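Local coordinates for putative ABC transporter, periplasmic binding protein, amino acid (Neisseria gonorrhoeae, PDB 2YLN) that probably captures L-cystine in the periplasm as the solute receptor of an ABC transporter, closing around its ligand, at residues V59-E64 and V98-T103; A68-H73 and Q274-D279; S107-L112 and G241-K246; G145-A150 and N209-V214. The protein carries 1 engineered substitution. All coordinates share one frame; numbering follows the deposited sequence. Where two conformers were deposited one is given.

Interaction 1 (V59-E64 and V98-T103); sequences VTVGTE and VEFKET. With CYS (cysteine), chain C.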
loop_
_atom_site.group_PDB
_atom_site.type_symbol
_atom_site.label_atom_id
_atom_site.label_comp_id
_atom_site.label_asym_id
_atom_site.label_seq_id
_atom_site.Cartn_x
_atom_site.Cartn_y
_atom_site.Cartn_z
ATOM N N VAL A 59 -9.812 -9.706 14.696
ATOM C CA VAL A 59 -9.656 -8.425 13.998
ATOM C C VAL A 59 -9.656 -8.721 12.482
ATOM O O VAL A 59 -8.962 -9.620 12.045
ATOM C CB VAL A 59 -8.427 -7.688 14.446
ATOM C CG1 VAL A 59 -8.116 -6.432 13.647
ATOM C CG2 VAL A 59 -8.520 -7.343 15.940
ATOM N N THR A 60 -10.391 -7.933 11.689
ATOM C CA THR A 60 -10.419 -8.080 10.256
ATOM C C THR A 60 -9.587 -6.998 9.588
ATOM O O THR A 60 -9.596 -5.821 10.011
ATOM C CB THR A 60 -11.858 -8.067 9.753
ATOM O OG1 THR A 60 -12.461 -6.843 10.124
ATOM C CG2 THR A 60 -12.639 -9.275 10.279
ATOM N N VAL A 61 -8.872 -7.386 8.531
ATOM C CA VAL A 61 -7.898 -6.535 7.867
ATOM C C VAL A 61 -8.169 -6.504 6.389
ATOM O O VAL A 61 -8.105 -7.554 5.739
ATOM C CB VAL A 61 -6.461 -6.966 8.158
ATOM C CG1 VAL A 61 -5.452 -6.080 7.428
ATOM C CG2 VAL A 61 -6.219 -7.014 9.652
ATOM N N GLY A 62 -8.394 -5.338 5.818
ATOM C CA GLY A 62 -8.495 -5.195 4.395
ATOM C C GLY A 62 -7.115 -5.103 3.734
ATOM O O GLY A 62 -6.220 -4.406 4.209
ATOM N N THR A 63 -6.982 -5.851 2.637
ATOM C CA THR A 63 -5.749 -5.865 1.854
ATOM C C THR A 63 -6.075 -6.365 0.474
ATOM O O THR A 63 -7.075 -7.059 0.289
ATOM C CB THR A 63 -4.680 -6.753 2.598
ATOM O OG1 THR A 63 -3.369 -6.456 2.105
ATOM C CG2 THR A 63 -4.922 -8.212 2.429
ATOM N N GLU A 64 -5.274 -6.047 -0.513
ATOM C CA GLU A 64 -5.590 -6.423 -1.907
ATOM C C GLU A 64 -5.352 -7.858 -2.226
ATOM O O GLU A 64 -6.159 -8.487 -2.908
ATOM C CB GLU A 64 -4.818 -5.570 -2.911
ATOM C CG GLU A 64 -5.235 -4.093 -3.000
ATOM C CD GLU A 64 -4.388 -3.354 -3.989
ATOM O OE1 GLU A 64 -3.287 -2.925 -3.577
ATOM O OE2 GLU A 64 -4.729 -3.301 -5.181
ATOM N N VAL A 98 -6.448 -12.884 13.444
ATOM C CA VAL A 98 -6.567 -11.994 12.289
ATOM C C VAL A 98 -7.158 -12.671 11.118
ATOM O O VAL A 98 -6.793 -13.808 10.798
ATOM C CB VAL A 98 -5.242 -11.322 11.980
ATOM C CG1 VAL A 98 -4.160 -12.275 11.577
ATOM C CG2 VAL A 98 -5.361 -10.261 10.995
ATOM N N GLU A 99 -8.047 -11.980 10.420
ATOM C CA GLU A 99 -8.667 -12.446 9.171
ATOM C C GLU A 99 -8.429 -11.354 8.098
ATOM O O GLU A 99 -8.760 -10.204 8.352
ATOM C CB GLU A 99 -10.132 -12.689 9.342
ATOM C CG GLU A 99 -10.469 -13.880 10.232
ATOM C CD GLU A 99 -10.118 -15.148 9.634
ATOM O OE1 GLU A 99 -10.422 -15.376 8.490
ATOM O OE2 GLU A 99 -9.714 -16.049 10.413
ATOM N N PHE A 100 -7.913 -11.751 6.954
ATOM C CA PHE A 100 -7.713 -10.832 5.853
ATOM C C PHE A 100 -8.869 -10.911 4.876
ATOM O O PHE A 100 -9.277 -11.994 4.448
ATOM C CB PHE A 100 -6.410 -11.174 5.133
ATOM C CG PHE A 100 -5.200 -10.916 5.957
ATOM C CD1 PHE A 100 -4.646 -9.661 6.088
ATOM C CD2 PHE A 100 -4.568 -11.951 6.653
ATOM C CE1 PHE A 100 -3.520 -9.427 6.835
ATOM C CE2 PHE A 100 -3.476 -11.735 7.471
ATOM C CZ PHE A 100 -2.925 -10.467 7.549
ATOM N N LYS A 101 -9.415 -9.759 4.537
ATOM C CA LYS A 101 -10.578 -9.578 3.654
ATOM C C LYS A 101 -10.047 -8.984 2.333
ATOM O O LYS A 101 -9.816 -7.773 2.252
ATOM C CB LYS A 101 -11.612 -8.659 4.347
ATOM C CG LYS A 101 -12.346 -9.439 5.471
ATOM C CD LYS A 101 -13.617 -8.794 5.955
ATOM C CE LYS A 101 -14.813 -8.800 4.869
ATOM N NZ LYS A 101 -15.470 -10.116 4.440
ATOM N N GLU A 102 -9.821 -9.846 1.343
ATOM C CA GLU A 102 -9.218 -9.371 0.136
ATOM C C GLU A 102 -10.209 -8.478 -0.600
ATOM O O GLU A 102 -11.382 -8.813 -0.799
ATOM C CB GLU A 102 -8.683 -10.501 -0.731
ATOM C CG GLU A 102 -7.567 -11.239 0.003
ATOM C CD GLU A 102 -6.897 -12.340 -0.727
ATOM O OE1 GLU A 102 -6.563 -12.206 -1.856
ATOM O OE2 GLU A 102 -6.677 -13.375 -0.100
ATOM N N THR A 103 -9.711 -7.324 -1.011
ATOM C CA THR A 103 -10.568 -6.210 -1.449
ATOM C C THR A 103 -9.943 -5.478 -2.611
ATOM O O THR A 103 -8.745 -5.149 -2.543
ATOM C CB THR A 103 -10.848 -5.292 -0.280
ATOM O OG1 THR A 103 -11.464 -6.039 0.783
ATOM C CG2 THR A 103 -11.734 -4.119 -0.634
HETATM N N CYS C . -2.009 -1.695 -5.670
HETATM C CA CYS C . -2.947 -0.656 -6.160
HETATM C C CYS C . -2.275 0.062 -7.343
HETATM O O CYS C . -1.140 -0.348 -7.702
HETATM C CB CYS C . -3.253 0.328 -5.063
HETATM S SG CYS C . -1.743 1.259 -4.554
HETATM O OXT CYS C . -2.917 0.969 -7.835
#
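Parallel strands 59-63 and 98-102 pair at the edge of the domain's sheet, and the first of them runs straight into the ligand pocket, where Glu64 follows its C-terminal end. The ladder is read from Val59 O, which takes Glu99 N at 3.0 Å; Glu99 O then accepts Val61 N, and Val61 O accepts Lys101 N at 2.8 Å in an almost straight bond (173° at the hydrogen). The rung from Thr63 N to Lys101 O is weak at 3.4 Å, and Lys101 O also receives Thr103 OG1 at 2.8 Å, from above its carbonyl plane; Thr63 O accepts Thr103 N at 3.0 Å. On the face turned to helix 82-94, Val61 CG2 meets Val98 CG2 at 3.6 Å, while Val61 CG1 and CB rest against the CD1 side of the Phe100 ring. Just past the last rung, Glu64 reaches away from the strands with its chain extended (chi2 179°), and its OE1 takes the amino N of the bound cysteine at 2.7 Å; OE2 adds a weak bond. Glu64 N is itself held by Asn122. A carboxylate facing the amino group, mainly through OE1, implies that the ligand's positive charge is probably balanced here.

Interaction 2 (A68-H73 and Q274-D279); sequences APFTYH and QFFGKD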
loop_
_atom_site.group_PDB
_atom_site.type_symbol
_atom_site.label_atom_id
_atom_site.label_comp_id
_atom_site.label_asym_id
_atom_site.label_seq_id
_atom_site.Cartn_x
_atom_site.Cartn_y
_atom_site.Cartn_z
ATOM N N ALA A 68 2.187 -7.372 -5.369
ATOM C CA ALA A 68 3.509 -7.810 -4.947
ATOM C C ALA A 68 4.423 -6.588 -4.884
ATOM O O ALA A 68 4.339 -5.702 -5.721
ATOM C CB ALA A 68 4.058 -8.862 -5.835
ATOM N N PRO A 69 5.372 -6.524 -3.927
ATOM C CA PRO A 69 5.710 -7.532 -2.907
ATOM C C PRO A 69 5.047 -7.243 -1.547
ATOM O O PRO A 69 5.479 -7.754 -0.524
ATOM C CB PRO A 69 7.230 -7.415 -2.812
ATOM C CG PRO A 69 7.423 -5.951 -2.949
ATOM C CD PRO A 69 6.422 -5.512 -3.988
ATOM N N PHE A 70 3.990 -6.432 -1.551
ATOM C CA PHE A 70 3.340 -5.955 -0.330
ATOM C C PHE A 70 2.230 -6.886 0.155
ATOM O O PHE A 70 2.044 -7.028 1.385
ATOM C CB PHE A 70 2.790 -4.536 -0.557
ATOM C CG PHE A 70 3.854 -3.544 -0.850
ATOM C CD1 PHE A 70 4.824 -3.167 0.081
ATOM C CD2 PHE A 70 3.967 -2.868 -2.074
ATOM C CE1 PHE A 70 5.758 -2.215 -0.161
ATOM C CE2 PHE A 70 4.910 -1.878 -2.311
ATOM C CZ PHE A 70 5.804 -1.523 -1.335
ATOM N N THR A 71 1.398 -7.401 -0.756
ATOM C CA THR A 71 0.208 -8.148 -0.371
ATOM C C THR A 71 -0.171 -8.945 -1.624
ATOM O O THR A 71 -0.676 -8.369 -2.601
ATOM C CB THR A 71 -0.893 -7.209 0.105
ATOM O OG1 THR A 71 -2.102 -7.990 0.220
ATOM C CG2 THR A 71 -1.160 -6.022 -0.730
ATOM N N TYR A 72 0.167 -10.239 -1.610
ATOM C CA TYR A 72 0.031 -11.046 -2.833
ATOM C C TYR A 72 -0.027 -12.499 -2.482
ATOM O O TYR A 72 0.233 -12.869 -1.357
ATOM C CB TYR A 72 1.243 -10.742 -3.801
ATOM C CG TYR A 72 2.584 -11.251 -3.351
ATOM C CD1 TYR A 72 3.321 -10.536 -2.445
ATOM C CD2 TYR A 72 3.054 -12.440 -3.793
ATOM C CE1 TYR A 72 4.559 -11.003 -2.034
ATOM C CE2 TYR A 72 4.266 -12.948 -3.344
ATOM C CZ TYR A 72 5.004 -12.237 -2.426
ATOM O OH TYR A 72 6.259 -12.678 -1.989
ATOM N N HIS A 73 -0.352 -13.344 -3.464
ATOM C CA HIS A 73 -0.307 -14.761 -3.252
ATOM C C HIS A 73 0.918 -15.362 -3.865
ATOM O O HIS A 73 1.253 -15.082 -5.004
ATOM C CB HIS A 73 -1.554 -15.449 -3.851
ATOM C CG HIS A 73 -2.811 -15.131 -3.102
ATOM N ND1 HIS A 73 -3.369 -15.962 -2.138
ATOM C CD2 HIS A 73 -3.533 -14.021 -3.078
ATOM C CE1 HIS A 73 -4.408 -15.345 -1.603
ATOM N NE2 HIS A 73 -4.575 -14.187 -2.203
ATOM N N GLN A 274 13.586 -9.706 3.412
ATOM C CA GLN A 274 12.933 -10.776 2.655
ATOM C C GLN A 274 12.235 -10.195 1.387
ATOM O O GLN A 274 12.407 -10.725 0.280
ATOM C CB GLN A 274 11.965 -11.504 3.523
ATOM C CG GLN A 274 11.218 -12.564 2.862
ATOM C CD GLN A 274 10.256 -13.304 3.772
ATOM O OE1 GLN A 274 10.094 -12.987 4.960
ATOM N NE2 GLN A 274 9.476 -14.175 3.144
ATOM N N PHE A 275 11.433 -9.153 1.568
ATOM C CA PHE A 275 10.564 -8.671 0.511
ATOM C C PHE A 275 11.165 -7.646 -0.400
ATOM O O PHE A 275 10.744 -7.563 -1.547
ATOM C CB PHE A 275 9.182 -8.226 1.082
ATOM C CG PHE A 275 8.376 -9.371 1.584
ATOM C CD1 PHE A 275 7.730 -10.198 0.686
ATOM C CD2 PHE A 275 8.284 -9.649 2.902
ATOM C CE1 PHE A 275 7.026 -11.353 1.180
ATOM C CE2 PHE A 275 7.575 -10.707 3.393
ATOM C CZ PHE A 275 6.969 -11.589 2.509
ATOM N N PHE A 276 12.127 -6.878 0.077
ATOM C CA PHE A 276 12.699 -5.772 -0.671
ATOM C C PHE A 276 14.170 -5.839 -0.794
ATOM O O PHE A 276 14.744 -5.044 -1.528
ATOM C CB PHE A 276 12.386 -4.398 -0.038
ATOM C CG PHE A 276 10.971 -4.246 0.440
ATOM C CD1 PHE A 276 9.904 -4.235 -0.402
ATOM C CD2 PHE A 276 10.717 -4.080 1.815
ATOM C CE1 PHE A 276 8.591 -4.129 0.093
ATOM C CE2 PHE A 276 9.448 -3.935 2.286
ATOM C CZ PHE A 276 8.373 -3.989 1.429
ATOM N N GLY A 277 14.865 -6.681 -0.049
ATOM C CA GLY A 277 16.296 -6.579 0.053
ATOM C C GLY A 277 16.799 -5.402 0.868
ATOM O O GLY A 277 17.966 -5.074 0.730
ATOM N N LYS A 278 15.950 -4.788 1.694
ATOM C CA LYS A 278 16.469 -3.765 2.630
ATOM C C LYS A 278 15.371 -3.469 3.608
ATOM O O LYS A 278 14.197 -3.657 3.367
ATOM C CB LYS A 278 16.816 -2.462 1.933
ATOM C CG LYS A 278 15.675 -1.904 1.063
ATOM C CD LYS A 278 16.107 -0.561 0.452
ATOM C CE LYS A 278 15.103 0.086 -0.386
ATOM N NZ LYS A 278 15.644 1.385 -0.993
ATOM N N ASP A 279 15.803 -2.956 4.711
ATOM C CA ASP A 279 14.931 -2.489 5.765
ATOM C C ASP A 279 14.408 -1.141 5.418
ATOM O O ASP A 279 15.232 -0.224 5.152
ATOM C CB ASP A 279 15.698 -2.408 7.104
ATOM C CG ASP A 279 14.817 -2.088 8.296
ATOM O OD1 ASP A 279 13.611 -1.980 8.160
ATOM O OD2 ASP A 279 15.450 -1.956 9.398
#
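Phe275 and Phe276, the last residues of helix 267-276, pack against the turn around Pro69 and Tyr72 of the strand that follows, joining the C-terminal helix to the small antiparallel sheet of this solute-binding protein. The closest approach is between two rings: Phe70 CE1 lies 3.4 Å from Phe276 CE1, and the two rings meet obliquely, their planes inclined at 52°. Pro69 sits beside them, its CG 3.7 Å from Phe276 CE1, and its carbonyl O touches Phe275 CD1 at 3.5 Å. Tyr72 reaches the same helix end with its hydroxyl. Tyr72 CG is turned in over its own backbone, flanked by N and C (chi1 70°), and from there the ring swings across to Phe275.

Farther out, a cis peptide bond before Pro69 turns the chain, and Phe70 and Thr71 together face Tyr67 in a classic beta bulge. Backbone hydrogen bonds between Pro69 and Tyr82 and between Phe70 and Asp83 fasten the turn to the start of helix 82-94, whose Tyr82 also meets the Phe276 ring. From the other domain, Ala213 of helix 211-220 touches Phe70. On the helical side, Gly277 ends the helix with positive phi (72°). The Tyr72 OH lies near the plane of the Phe275 ring, at its edge, 3.5 Å from CE1.

Interaction 3 (S107-L112 and G241-K246); sequences SMMAGL and GLIVNK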
loop_
_atom_site.group_PDB
_atom_site.type_symbol
_atom_site.label_atom_id
_atom_site.label_comp_id
_atom_site.label_asym_id
_atom_site.label_seq_id
_atom_site.Cartn_x
_atom_site.Cartn_y
_atom_site.Cartn_z
ATOM N N SER A 107 -12.291 -0.051 -3.630
ATOM C CA SER A 107 -13.254 -0.333 -2.590
ATOM C C SER A 107 -12.646 -0.254 -1.173
ATOM O O SER A 107 -13.358 -0.449 -0.192
ATOM C CB SER A 107 -13.915 -1.689 -2.757
ATOM O OG SER A 107 -14.646 -1.750 -3.974
ATOM N N MET A 108 -11.324 -0.079 -1.082
ATOM C CA MET A 108 -10.629 -0.307 0.186
ATOM C C MET A 108 -10.985 0.700 1.271
ATOM O O MET A 108 -11.406 0.335 2.361
ATOM C CB MET A 108 -9.129 -0.352 -0.049
ATOM C CG MET A 108 -8.360 -0.839 1.159
ATOM S SD MET A 108 -8.491 -2.653 1.407
ATOM C CE MET A 108 -7.455 -3.207 0.024
ATOM N N MET A 109 -10.760 1.980 0.991
ATOM C CA MET A 109 -10.974 2.995 2.024
ATOM C C MET A 109 -12.452 3.227 2.258
ATOM O O MET A 109 -12.857 3.432 3.396
ATOM C CB MET A 109 -10.195 4.285 1.706
ATOM C CG MET A 109 -8.715 4.052 1.501
ATOM S SD MET A 109 -7.866 3.017 2.751
ATOM C CE MET A 109 -7.984 4.033 4.194
ATOM N N ALA A 110 -13.279 3.073 1.214
ATOM C CA ALA A 110 -14.705 3.062 1.391
ATOM C C ALA A 110 -15.124 1.920 2.318
ATOM O O ALA A 110 -16.016 2.054 3.170
ATOM C CB ALA A 110 -15.424 2.997 0.043
ATOM N N GLY A 111 -14.528 0.768 2.121
ATOM C CA GLY A 111 -14.791 -0.376 2.945
ATOM C C GLY A 111 -14.445 -0.158 4.396
ATOM O O GLY A 111 -15.193 -0.549 5.304
ATOM N N LEU A 112 -13.311 0.480 4.658
ATOM C CA LEU A 112 -12.927 0.766 6.019
ATOM C C LEU A 112 -13.982 1.652 6.670
ATOM O O LEU A 112 -14.446 1.381 7.765
ATOM C CB LEU A 112 -11.538 1.422 6.056
ATOM C CG LEU A 112 -11.009 1.722 7.471
ATOM C CD1 LEU A 112 -10.939 0.491 8.320
ATOM C CD2 LEU A 112 -9.671 2.400 7.366
ATOM N N GLY A 241 1.153 2.753 7.489
ATOM C CA GLY A 241 0.840 2.097 8.713
ATOM C C GLY A 241 -0.530 1.464 8.673
ATOM O O GLY A 241 -1.234 1.537 7.681
ATOM N N LEU A 242 -0.888 0.795 9.772
ATOM C CA LEU A 242 -2.225 0.240 9.871
ATOM C C LEU A 242 -3.221 1.380 9.996
ATOM O O LEU A 242 -3.025 2.331 10.793
ATOM C CB LEU A 242 -2.344 -0.676 11.083
ATOM C CG LEU A 242 -1.460 -1.953 10.986
ATOM C CD1 LEU A 242 -1.517 -2.701 12.309
ATOM C CD2 LEU A 242 -1.853 -2.813 9.821
ATOM N N ILE A 243 -4.292 1.381 9.192
ATOM C CA ILE A 243 -5.263 2.458 9.136
ATOM C C ILE A 243 -6.571 1.997 9.789
ATOM O O ILE A 243 -7.063 0.915 9.496
ATOM C CB ILE A 243 -5.562 2.889 7.688
ATOM C CG1 ILE A 243 -4.295 3.048 6.832
ATOM C CG2 ILE A 243 -6.405 4.143 7.679
ATOM C CD1 ILE A 243 -3.346 4.127 7.338
ATOM N N VAL A 244 -7.083 2.840 10.675
ATOM C CA VAL A 244 -8.398 2.594 11.278
ATOM C C VAL A 244 -9.250 3.819 11.188
ATOM O O VAL A 244 -8.808 4.944 10.894
ATOM C CB VAL A 244 -8.286 2.163 12.760
ATOM C CG1 VAL A 244 -7.546 0.845 12.943
ATOM C CG2 VAL A 244 -7.590 3.241 13.595
ATOM N N ASN A 245 -10.546 3.624 11.424
ATOM C CA ASN A 245 -11.426 4.748 11.633
ATOM C C ASN A 245 -10.994 5.549 12.834
ATOM O O ASN A 245 -10.562 4.956 13.851
ATOM C CB ASN A 245 -12.882 4.288 11.820
ATOM C CG ASN A 245 -13.491 3.844 10.556
ATOM O OD1 ASN A 245 -13.804 4.690 9.748
ATOM N ND2 ASN A 245 -13.598 2.545 10.312
ATOM N N LYS A 246 -11.187 6.868 12.813
ATOM C CA LYS A 246 -11.114 7.686 14.057
ATOM C C LYS A 246 -12.128 7.140 15.059
ATOM O O LYS A 246 -13.112 6.458 14.717
ATOM C CB LYS A 246 -11.311 9.167 13.718
ATOM C CG LYS A 246 -10.107 9.720 12.945
ATOM C CD LYS A 246 -10.188 11.201 12.597
ATOM C CE LYS A 246 -8.875 11.680 11.980
ATOM N NZ LYS A 246 -7.808 11.898 13.053
#
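Leu112 carries this contact, meeting Ile243 with its side chain and Asn245 with its carbonyl oxygen, where helix 108-114 lies against strand 238-245 of the central sheet. With CG anti to the backbone N (chi1 -178°), the leucine is thrown out from the helix toward the strand. There its CD2 branch settles 3.7 Å from Ile243 CG2 and at the same distance from Ile243 O, while CD1 turns to the amide of Asn245. The Ile243 branches divide the work: CG2 faces the helix, and CG1 carries the end of the side chain away from it.

Met109, one turn earlier, comes to the same methyl by another route. Its chain is bent at both chi2 (-47°) and chi3 (-66°), which folds CE back to within 3.8 Å of Ile243 CG2, so that this one methyl is touched by both helix residues. Each of the two side chains crosses Ile243 at about a right angle. Phe135 of strand 135-137 touches all three and extends the apolar cluster.

The polar link lies at the end of the patch. Asn245 ND2 donates to Leu112 O at 2.9 Å in a nearly straight bond. The oxygen lies almost in the plane of the Asn245 amide, whereas the donor stands well above the plane of the Leu112 carbonyl. A side-chain N-H thus engages a main-chain oxygen near the helix's C-terminal end, which ties the rotation of the Asn245 amide to the position of the helix beside its apolar contact with the sheet.

Interaction 4 (G145-A150 and N209-V214); sequences GAVLVA and NDELAV. With CYS (cysteine), chain C.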
loop_
_atom_site.group_PDB
_atom_site.type_symbol
_atom_site.label_atom_id
_atom_site.label_comp_id
_atom_site.label_asym_id
_atom_site.label_seq_id
_atom_site.Cartn_x
_atom_site.Cartn_y
_atom_site.Cartn_z
ATOM N N GLY A 145 8.236 5.845 -1.546
ATOM C CA GLY A 145 7.682 6.950 -2.353
ATOM C C GLY A 145 7.553 6.574 -3.792
ATOM O O GLY A 145 7.903 5.474 -4.224
ATOM N N ALA A 146 6.934 7.482 -4.512
ATOM C CA ALA A 146 6.460 7.249 -5.842
ATOM C C ALA A 146 7.558 7.384 -6.914
ATOM O O ALA A 146 8.546 8.132 -6.770
ATOM C CB ALA A 146 5.333 8.213 -6.185
ATOM N N VAL A 147 7.267 6.721 -8.038
ATOM C CA VAL A 147 7.977 6.895 -9.276
ATOM C C VAL A 147 6.944 6.955 -10.393
ATOM O O VAL A 147 5.779 6.537 -10.247
ATOM C CB VAL A 147 8.951 5.716 -9.555
ATOM C CG1 VAL A 147 10.038 5.680 -8.514
ATOM C CG2 VAL A 147 8.219 4.332 -9.640
ATOM N N LEU A 148 7.403 7.506 -11.522
ATOM C CA LEU A 148 6.656 7.510 -12.793
ATOM C C LEU A 148 7.300 6.557 -13.763
ATOM O O LEU A 148 8.517 6.600 -13.949
ATOM C CB LEU A 148 6.625 8.917 -13.388
ATOM C CG LEU A 148 5.784 9.176 -14.601
ATOM C CD1 LEU A 148 4.277 9.041 -14.271
ATOM C CD2 LEU A 148 6.090 10.562 -15.161
ATOM N N VAL A 149 6.500 5.709 -14.369
ATOM C CA VAL A 149 6.883 4.725 -15.381
ATOM C C VAL A 149 6.308 5.132 -16.740
ATOM O O VAL A 149 5.164 5.551 -16.817
ATOM C CB VAL A 149 6.406 3.350 -14.992
ATOM C CG1 VAL A 149 6.731 2.333 -16.059
ATOM C CG2 VAL A 149 7.043 2.930 -13.623
ATOM N N ALA A 150 7.152 5.010 -17.757
ATOM C CA ALA A 150 6.696 5.239 -19.138
ATOM C C ALA A 150 7.329 4.167 -19.989
ATOM O O ALA A 150 8.156 3.375 -19.566
ATOM C CB ALA A 150 7.069 6.658 -19.630
ATOM N N ASN A 209 3.417 4.870 -9.419
ATOM C CA ASN A 209 3.204 3.869 -8.408
ATOM C C ASN A 209 4.412 3.887 -7.478
ATOM O O ASN A 209 5.244 4.779 -7.520
ATOM C CB ASN A 209 2.906 2.515 -9.025
ATOM C CG ASN A 209 2.013 1.649 -8.167
ATOM O OD1 ASN A 209 2.409 1.145 -7.093
ATOM N ND2 ASN A 209 0.771 1.464 -8.618
ATOM N N ASP A 210 4.482 2.915 -6.589
ATOM C CA ASP A 210 5.521 2.824 -5.621
ATOM C C ASP A 210 6.833 2.348 -6.205
ATOM O O ASP A 210 6.861 1.383 -6.961
ATOM C CB ASP A 210 5.052 1.807 -4.524
ATOM C CG ASP A 210 6.146 1.641 -3.486
ATOM O OD1 ASP A 210 6.239 2.532 -2.603
ATOM O OD2 ASP A 210 6.902 0.654 -3.581
ATOM N N GLU A 211 7.934 2.950 -5.769
ATOM C CA GLU A 211 9.254 2.574 -6.274
ATOM C C GLU A 211 9.563 1.103 -6.116
ATOM O O GLU A 211 10.123 0.446 -7.001
ATOM C CB GLU A 211 10.336 3.403 -5.595
ATOM C CG GLU A 211 11.715 3.105 -6.141
ATOM C CD GLU A 211 12.868 3.440 -5.204
ATOM O OE1 GLU A 211 12.661 3.496 -3.965
ATOM O OE2 GLU A 211 13.959 3.648 -5.658
ATOM N N LEU A 212 9.315 0.594 -4.896
ATOM C CA LEU A 212 9.657 -0.804 -4.614
ATOM C C LEU A 212 8.773 -1.790 -5.369
ATOM O O LEU A 212 9.265 -2.843 -5.807
ATOM C CB LEU A 212 9.598 -1.062 -3.107
ATOM C CG LEU A 212 10.521 -0.138 -2.283
ATOM C CD1 LEU A 212 10.279 -0.335 -0.824
ATOM C CD2 LEU A 212 11.979 -0.391 -2.595
ATOM N N ALA A 213 7.470 -1.462 -5.513
ATOM C CA ALA A 213 6.600 -2.348 -6.306
ATOM C C ALA A 213 7.036 -2.370 -7.761
ATOM O O ALA A 213 7.029 -3.419 -8.421
ATOM C CB ALA A 213 5.148 -1.927 -6.189
ATOM N N VAL A 214 7.427 -1.236 -8.300
ATOM C CA VAL A 214 7.896 -1.161 -9.688
ATOM C C VAL A 214 9.225 -1.919 -9.851
ATOM O O VAL A 214 9.363 -2.711 -10.772
ATOM C CB VAL A 214 8.000 0.295 -10.168
ATOM C CG1 VAL A 214 8.688 0.334 -11.522
ATOM C CG2 VAL A 214 6.617 0.938 -10.225
HETATM N N CYS C . -2.009 -1.695 -5.670
HETATM C CA CYS C . -2.947 -0.656 -6.160
HETATM C C CYS C . -2.275 0.062 -7.343
HETATM O O CYS C . -1.140 -0.348 -7.702
HETATM C CB CYS C . -3.253 0.328 -5.063
HETATM S SG CYS C . -1.743 1.259 -4.554
HETATM O OXT CYS C . -2.917 0.969 -7.835
#
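Asp210 OD2 is gripped by two helix N-H groups, Ala213 N at 2.9 Å through the lone pair away from OD1 and, weakly, Leu212 N, in the N-cap of helix 211-220. OD1 is held in turn by Ser144. Asp210 closes strand 206-210, which pairs antiparallel with strand 142-151. Val147 and Asn209 form the hydrogen-bonded pair: Val147 N gives to Asn209 O at 2.9 Å and Asn209 N to Val147 O at 3.0 Å. One step further on, Glu211 N donates to Gly145 O at 3.0 Å, so the strand still holds the chain as it enters the helix.

Asn209 looks into the ligand pocket. Its ND2 donates to the carboxylate O of the bound cysteine at 2.8 Å. OD1 receives the next residue's backbone N, Asp210 N, also at 2.8 Å, as well as a bond with the hydroxyl of Tyr67. Two partners on OD1 fix the rotation of the amide and so leave ND2 directed at the ligand.

The apolar half lies under the first turn of the helix. Val147 CG1 meets Glu211 CB at 3.7 Å, and its CG2 reaches Val214 CG2 tip to tip. Val149 approaches the same Val214 from farther along the strand, likewise tip to tip.

Ile228 of strand 226-231 touches both Val147 and Val214, continuing this apolar layer across the sheet. Tyr175 of helix 174-181 and Leu192 of helix 192-200 pack against Asn209, so the strand-to-helix junction is lined by both helices.

Interactions 1 and 4 grip two different groups of one ligand from two sides of the chain's centre: their own centres are about 24 Å apart and neither touches the other, yet both bond the same cysteine. This fits a two-lobed receptor caught closed. Interaction 3 follows interaction 1 along the chain and packs on it through Met108, about 11 Å away between centres; its strand 238-245 neighbours strand 142-151 of interaction 4 in the mixed sheet. Interaction 2 spans the longest sequence separation, with interactions 3 and 4 falling between its two segments, and touches interactions 1 and 4: Thr71 and His73 bond to interaction 1, while Phe70 packs on Asp210 and Ala213.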